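Local coordinates for 2-dehydropantoate 2-reductase (Enterococcus faecium, PDB 3WFI), which acts as an NAD-dependent D-mandelate dehydrogenase of the ketopantoate reductase family, interconverting a D-2-hydroxy acid and its 2-keto acid, at residues Tyr185-Ala188 with Cys189-Thr193; Ile242-Cys245 with Glu246-Phe249. One frame throughout, in Å; residues are numbered along the deposited sequence.

Contact 1: residues Tyr185-Ala188 with Cys189-Thr193; sequences YRKA and CVNGT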
ATOM      1  N   TYR B 185       4.760 -13.797 -17.842  1.00 20.10           N
ATOM      2  CA  TYR B 185       4.861 -13.610 -16.380  1.00 19.42           C
ATOM      3  C   TYR B 185       5.942 -12.602 -16.028  1.00 18.37           C
ATOM      4  O   TYR B 185       5.723 -11.743 -15.194  1.00 17.46           O
ATOM      5  CB  TYR B 185       5.088 -14.933 -15.647  1.00 19.42           C
ATOM      6  CG  TYR B 185       3.845 -15.500 -14.964  1.00 19.40           C
ATOM      7  CD1 TYR B 185       3.190 -16.617 -15.471  1.00 19.53           C
ATOM      8  CD2 TYR B 185       3.354 -14.936 -13.771  1.00 19.27           C
ATOM      9  CE1 TYR B 185       2.062 -17.139 -14.822  1.00 19.72           C
ATOM     10  CE2 TYR B 185       2.235 -15.446 -13.119  1.00 19.46           C
ATOM     11  CZ  TYR B 185       1.593 -16.543 -13.631  1.00 19.20           C
ATOM     12  OH  TYR B 185       0.490 -17.000 -12.935  1.00 19.22           O
ATOM     13  N   ARG B 186       7.083 -12.676 -16.709  1.00 18.20           N
ATOM     14  CA  ARG B 186       8.189 -11.741 -16.471  1.00 18.34           C
ATOM     15  C   ARG B 186       7.783 -10.307 -16.782  1.00 18.58           C
ATOM     16  O   ARG B 186       8.046  -9.386 -16.004  1.00 18.36           O
ATOM     17  CB  ARG B 186       9.398 -12.143 -17.331  1.00 18.67           C
ATOM     18  CG  ARG B 186      10.622 -11.241 -17.220  1.00 18.69           C
ATOM     19  CD  ARG B 186      11.819 -12.004 -17.780  1.00 18.94           C
ATOM     20  NE  ARG B 186      13.057 -11.240 -17.881  1.00 19.22           N
ATOM     21  CZ  ARG B 186      13.366 -10.413 -18.875  1.00 19.99           C
ATOM     22  NH1 ARG B 186      12.494 -10.153 -19.847  1.00 19.97           N
ATOM     23  NH2 ARG B 186      14.555  -9.813 -18.878  1.00 20.59           N
ATOM     24  N   LYS B 187       7.136 -10.106 -17.926  1.00 19.15           N
ATOM     25  CA  LYS B 187       6.592  -8.799 -18.251  1.00 20.11           C
ATOM     26  C   LYS B 187       5.547  -8.334 -17.210  1.00 18.66           C
ATOM     27  O   LYS B 187       5.487  -7.158 -16.864  1.00 18.85           O
ATOM     28  CB  LYS B 187       5.986  -8.817 -19.656  1.00 21.46           C
ATOM     29  CG  LYS B 187       5.255  -7.541 -20.064  1.00 23.83           C
ATOM     30  CD  LYS B 187       6.148  -6.313 -19.952  1.00 26.03           C
ATOM     31  CE  LYS B 187       5.452  -5.063 -20.486  1.00 28.18           C
ATOM     32  NZ  LYS B 187       6.017  -3.821 -19.876  1.00 28.56           N
ATOM     33  N   ALA B 188       4.689  -9.239 -16.754  1.00 17.86           N
ATOM     34  CA  ALA B 188       3.640  -8.847 -15.794  1.00 17.93           C
ATOM     35  C   ALA B 188       4.229  -8.397 -14.464  1.00 17.46           C
ATOM     36  O   ALA B 188       3.641  -7.539 -13.784  1.00 17.26           O
ATOM     37  CB  ALA B 188       2.635  -9.976 -15.583  1.00 17.89           C
ATOM     38  N   CYS B 189       5.386  -8.966 -14.100  1.00 17.21           N
ATOM     39  CA  CYS B 189       6.106  -8.527 -12.906  1.00 17.89           C
ATOM     40  C   CYS B 189       6.512  -7.047 -13.039  1.00 17.91           C
ATOM     41  O   CYS B 189       6.339  -6.260 -12.110  1.00 17.64           O
ATOM     42  CB  CYS B 189       7.333  -9.418 -12.636  1.00 18.05           C
ATOM     43  SG  CYS B 189       6.935 -11.084 -12.029  1.00 18.00           S
ATOM     44  N   VAL B 190       7.012  -6.659 -14.209  1.00 18.64           N
ATOM     45  CA  VAL B 190       7.285  -5.238 -14.482  1.00 18.65           C
ATOM     46  C   VAL B 190       6.001  -4.411 -14.372  1.00 18.63           C
ATOM     47  O   VAL B 190       5.992  -3.338 -13.769  1.00 18.28           O
ATOM     48  CB  VAL B 190       7.903  -5.025 -15.886  1.00 19.45           C
ATOM     49  CG1 VAL B 190       8.186  -3.550 -16.119  1.00 19.91           C
ATOM     50  CG2 VAL B 190       9.167  -5.862 -16.062  1.00 19.71           C
ATOM     51  N   ASN B 191       4.915  -4.919 -14.951  1.00 19.35           N
ATOM     52  CA  ASN B 191       3.640  -4.196 -14.949  1.00 20.25           C
ATOM     53  C   ASN B 191       2.999  -4.168 -13.562  1.00 19.32           C
ATOM     54  O   ASN B 191       2.264  -3.239 -13.244  1.00 20.13           O
ATOM     55  CB  ASN B 191       2.665  -4.779 -15.960  1.00 21.67           C
ATOM     56  CG  ASN B 191       3.111  -4.556 -17.393  1.00 23.26           C
ATOM     57  OD1 ASN B 191       3.888  -3.640 -17.691  1.00 24.77           O
ATOM     58  ND2 ASN B 191       2.652  -5.416 -18.279  1.00 24.91           N
ATOM     59  N   GLY B 192       3.312  -5.170 -12.745  1.00 18.97           N
ATOM     60  CA  GLY B 192       2.818  -5.249 -11.383  1.00 18.24           C
ATOM     61  C   GLY B 192       3.645  -4.529 -10.330  1.00 18.26           C
ATOM     62  O   GLY B 192       3.297  -4.565  -9.149  1.00 17.89           O
ATOM     63  N   THR B 193       4.735  -3.876 -10.748  1.00 18.23           N
ATOM     64  CA  THR B 193       5.598  -3.141  -9.837  1.00 18.42           C
ATOM     65  C   THR B 193       5.668  -1.669 -10.203  1.00 18.70           C
ATOM     66  O   THR B 193       5.281  -0.826  -9.411  1.00 18.03           O
ATOM     67  CB  THR B 193       7.016  -3.739  -9.761  1.00 18.40           C
ATOM     68  OG1 THR B 193       7.561  -3.914 -11.077  1.00 17.60           O
ATOM     69  CG2 THR B 193       6.975  -5.077  -9.061  1.00 18.34           C
TER
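Tyr-185 opens the helical contacts with its carbonyl O, which receives the amide N of Cys-189 at 3.0 Å. The phenol ring takes no part in this bond, and its hydroxyl is hydrogen-bonded to Glu-232. Arg-186 sends its guanidinium elsewhere, its NE forming a salt bridge with Glu-240. Its carbonyl O takes two weak bonds, from the N of Cys-189 and from the N of Val-190, and CG2 of Val-190 lies 3.7 Å from the same Arg-186 O.

Lys-187 carries the side-chain part of the contact. Its carbonyl O accepts the N of Asn-191 at 3.0 Å with the donor in the carbonyl plane, a regular i to i+4 bond. A bend at chi2 (56°) in an otherwise stretched chain turns the lysine forward along the helix, toward its C-terminal end, bringing NZ to Asn-191 OD1 at 3.1 Å. The ammonium meets OD1 from the side rather than head-on, with a C=O...N angle of 124°, and is tilted from the amide plane. The methylene before it lies beyond the outer end of the same amide, CE being 3.6 Å from Asn-191 ND2 and about as far from OD1.

Such an i to i+4 pairing is a worked case of side chains linked along one helix, here 180-191, in the helical C-terminal domain of the ketopantoate reductase fold. It lies beside the coenzyme site: the side chain of Lys-187 is about 6 Å from that of the NAD-binding Asn-105, and the side chain of Asn-191 about 7 Å from that of Glu-273, another NAD-binding residue.

Ala-188 directs its methyl group against Ile-107 and Phe-225, while its carbonyl O receives the N of Gly-192 at 2.6 Å, a doubtfully short distance, with the N-H...O angle bent to 134°.

Contact 2: residues Ile242-Cys245 with Glu246-Phe249; sequences IAHC and ESCF
Ser-247 turns its hydroxyl to the position between its own backbone N and carbonyl carbon (chi1 74°), which swings OG back one turn onto the carbonyl O of His-244. Glu-246 does otherwise: its CG stands opposite the carbonyl carbon (chi1 -66°) and the chain then runs out straight beside Ile-242. Both belong to the last part of helix 238-246 and the turn after it, in the all-helical C-terminal domain of this ketopantoate reductase relative, where a serine hydroxyl bonding to the carbonyl three residues before it is a familiar helical device.

That bond is short, 2.6 Å from Ser-247 OG to His-244 O, and the hydroxyl is the donor. The same oxygen also takes a weak bond from Ser-247 N, so two donors of one residue converge on it. The stronger partner of Ser-247 N is the carbonyl O of Ala-243, at 2.9 Å, and Glu-246 N reaches Ile-242 O in the same i to i+4 fashion, also at 2.9 Å.

The side chains of Ile-242 and Glu-246 run out next to each other in one direction and meet by their aliphatic and carboxylate parts: CG2 of Ile-242 lies 3.7 Å from Glu-246 OE2, while CG of Glu-246 rests 3.3 Å from Ile-242 O. The carboxylate is held by His-215, whose ND1 bonds OE2, and this ties the helix to 214-231. Phe-249 folds back so that CA of Glu-246 sits above one face of the ring, nearer its edge than its centre.

Further along, the spacing shortens to i+3. Cys-248 N bonds Cys-245 O at 3.2 Å, but from above the carbonyl plane, 50° out of it, and Cys-248 SG lies 3.4 Å from that same oxygen.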
ATOM      1  N   ILE B 242      13.564  -9.574 -10.853  1.00 20.28           N
ATOM      2  CA  ILE B 242      13.727  -8.388 -10.027  1.00 20.49           C
ATOM      3  C   ILE B 242      14.662  -7.382 -10.714  1.00 20.97           C
ATOM      4  O   ILE B 242      14.337  -6.195 -10.825  1.00 20.60           O
ATOM      5  CB  ILE B 242      14.259  -8.738  -8.617  1.00 21.15           C
ATOM      6  CG1 ILE B 242      13.182  -9.477  -7.823  1.00 21.05           C
ATOM      7  CG2 ILE B 242      14.664  -7.476  -7.866  1.00 21.57           C
ATOM      8  CD1 ILE B 242      13.686 -10.225  -6.601  1.00 21.46           C
ATOM      9  N   ALA B 243      15.817  -7.851 -11.175  1.00 21.24           N
ATOM     10  CA  ALA B 243      16.770  -6.970 -11.884  1.00 22.14           C
ATOM     11  C   ALA B 243      16.119  -6.347 -13.122  1.00 21.94           C
ATOM     12  O   ALA B 243      16.313  -5.162 -13.417  1.00 21.56           O
ATOM     13  CB  ALA B 243      18.028  -7.736 -12.273  1.00 21.83           C
ATOM     14  N   HIS B 244      15.309  -7.137 -13.815  1.00 21.98           N
ATOM     15  CA  HIS B 244      14.604  -6.647 -15.008  1.00 22.27           C
ATOM     16  C   HIS B 244      13.598  -5.535 -14.673  1.00 21.59           C
ATOM     17  O   HIS B 244      13.513  -4.522 -15.375  1.00 21.29           O
ATOM     18  CB  HIS B 244      13.907  -7.808 -15.717  1.00 22.06           C
ATOM     19  CG  HIS B 244      13.156  -7.400 -16.947  1.00 22.33           C
ATOM     20  ND1 HIS B 244      13.765  -6.777 -18.012  1.00 22.89           N
ATOM     21  CD2 HIS B 244      11.852  -7.539 -17.288  1.00 22.14           C
ATOM     22  CE1 HIS B 244      12.868  -6.537 -18.955  1.00 22.30           C
ATOM     23  NE2 HIS B 244      11.697  -6.977 -18.535  1.00 22.47           N
ATOM     24  N   CYS B 245      12.824  -5.726 -13.604  1.00 20.91           N
ATOM     25  CA  CYS B 245      11.962  -4.664 -13.090  1.00 20.11           C
ATOM     26  C   CYS B 245      12.772  -3.401 -12.767  1.00 21.11           C
ATOM     27  O   CYS B 245      12.373  -2.287 -13.135  1.00 20.43           O
ATOM     28  CB  CYS B 245      11.233  -5.140 -11.827  1.00 19.03           C
ATOM     29  SG  CYS B 245      10.008  -6.427 -12.125  1.00 18.89           S
ATOM     30  N   GLU B 246      13.900  -3.589 -12.079  1.00 22.39           N
ATOM     31  CA  GLU B 246      14.716  -2.475 -11.608  1.00 24.48           C
ATOM     32  C   GLU B 246      15.503  -1.755 -12.706  1.00 26.14           C
ATOM     33  O   GLU B 246      15.929  -0.610 -12.514  1.00 26.45           O
ATOM     34  CB  GLU B 246      15.628  -2.938 -10.463  1.00 25.57           C
ATOM     35  CG  GLU B 246      14.809  -3.332  -9.234  1.00 26.52           C
ATOM     36  CD  GLU B 246      15.647  -3.730  -8.045  1.00 28.24           C
ATOM     37  OE1 GLU B 246      16.862  -3.932  -8.186  1.00 28.61           O
ATOM     38  OE2 GLU B 246      15.072  -3.875  -6.955  1.00 29.44           O
ATOM     39  N   SER B 247      15.674  -2.401 -13.852  1.00 27.00           N
ATOM     40  CA  SER B 247      16.264  -1.745 -15.021  1.00 27.91           C
ATOM     41  C   SER B 247      15.423  -0.556 -15.515  1.00 27.99           C
ATOM     42  O   SER B 247      15.945   0.351 -16.172  1.00 28.04           O
ATOM     43  CB  SER B 247      16.475  -2.759 -16.157  1.00 28.51           C
ATOM     44  OG  SER B 247      15.255  -3.119 -16.780  1.00 27.76           O
ATOM     45  N   CYS B 248      14.134  -0.542 -15.170  1.00 26.73           N
ATOM     46  CA  CYS B 248      13.271   0.610 -15.461  1.00 26.11           C
ATOM     47  C   CYS B 248      13.647   1.886 -14.714  1.00 25.81           C
ATOM     48  O   CYS B 248      13.215   2.981 -15.095  1.00 25.28           O
ATOM     49  CB  CYS B 248      11.823   0.275 -15.134  1.00 26.21           C
ATOM     50  SG  CYS B 248      11.144  -1.071 -16.118  1.00 26.34           S
ATOM     51  N   PHE B 249      14.419   1.749 -13.635  1.00 25.98           N
ATOM     52  CA  PHE B 249      14.859   2.899 -12.844  1.00 26.44           C
ATOM     53  C   PHE B 249      15.903   3.773 -13.547  1.00 27.65           C
ATOM     54  O   PHE B 249      16.181   4.878 -13.082  1.00 25.89           O
ATOM     55  CB  PHE B 249      15.500   2.469 -11.521  1.00 25.79           C
ATOM     56  CG  PHE B 249      14.600   1.687 -10.598  1.00 25.55           C
ATOM     57  CD1 PHE B 249      13.212   1.821 -10.621  1.00 24.48           C
ATOM     58  CD2 PHE B 249      15.174   0.848  -9.637  1.00 25.49           C
ATOM     59  CE1 PHE B 249      12.418   1.096  -9.733  1.00 24.52           C
ATOM     60  CE2 PHE B 249      14.387   0.121  -8.753  1.00 24.79           C
ATOM     61  CZ  PHE B 249      13.006   0.250  -8.797  1.00 24.63           C
TER

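How the contacts relate
From the N terminus, the chain leaves the Rossmann sheet through strand 174-176 and enters helix 180-191, where contact 1 joins successive turns near the C-terminal end of that helix. Helices 194-201, 205-209 and 214-231 follow before contact 2 does the same at the end of helix 238-246. Each closes no more than a local turn, so the two stand in series, neither nesting nor crossing. Their centres are 10 Å apart and they touch directly: Val-190 CG2 packs 3.4 Å from His-244 CD2, and Cys-245 SG approaches Thr-193 OG1. Helix 214-231 touches both, through Phe-225 at contact 1 and Val-218 at contact 2.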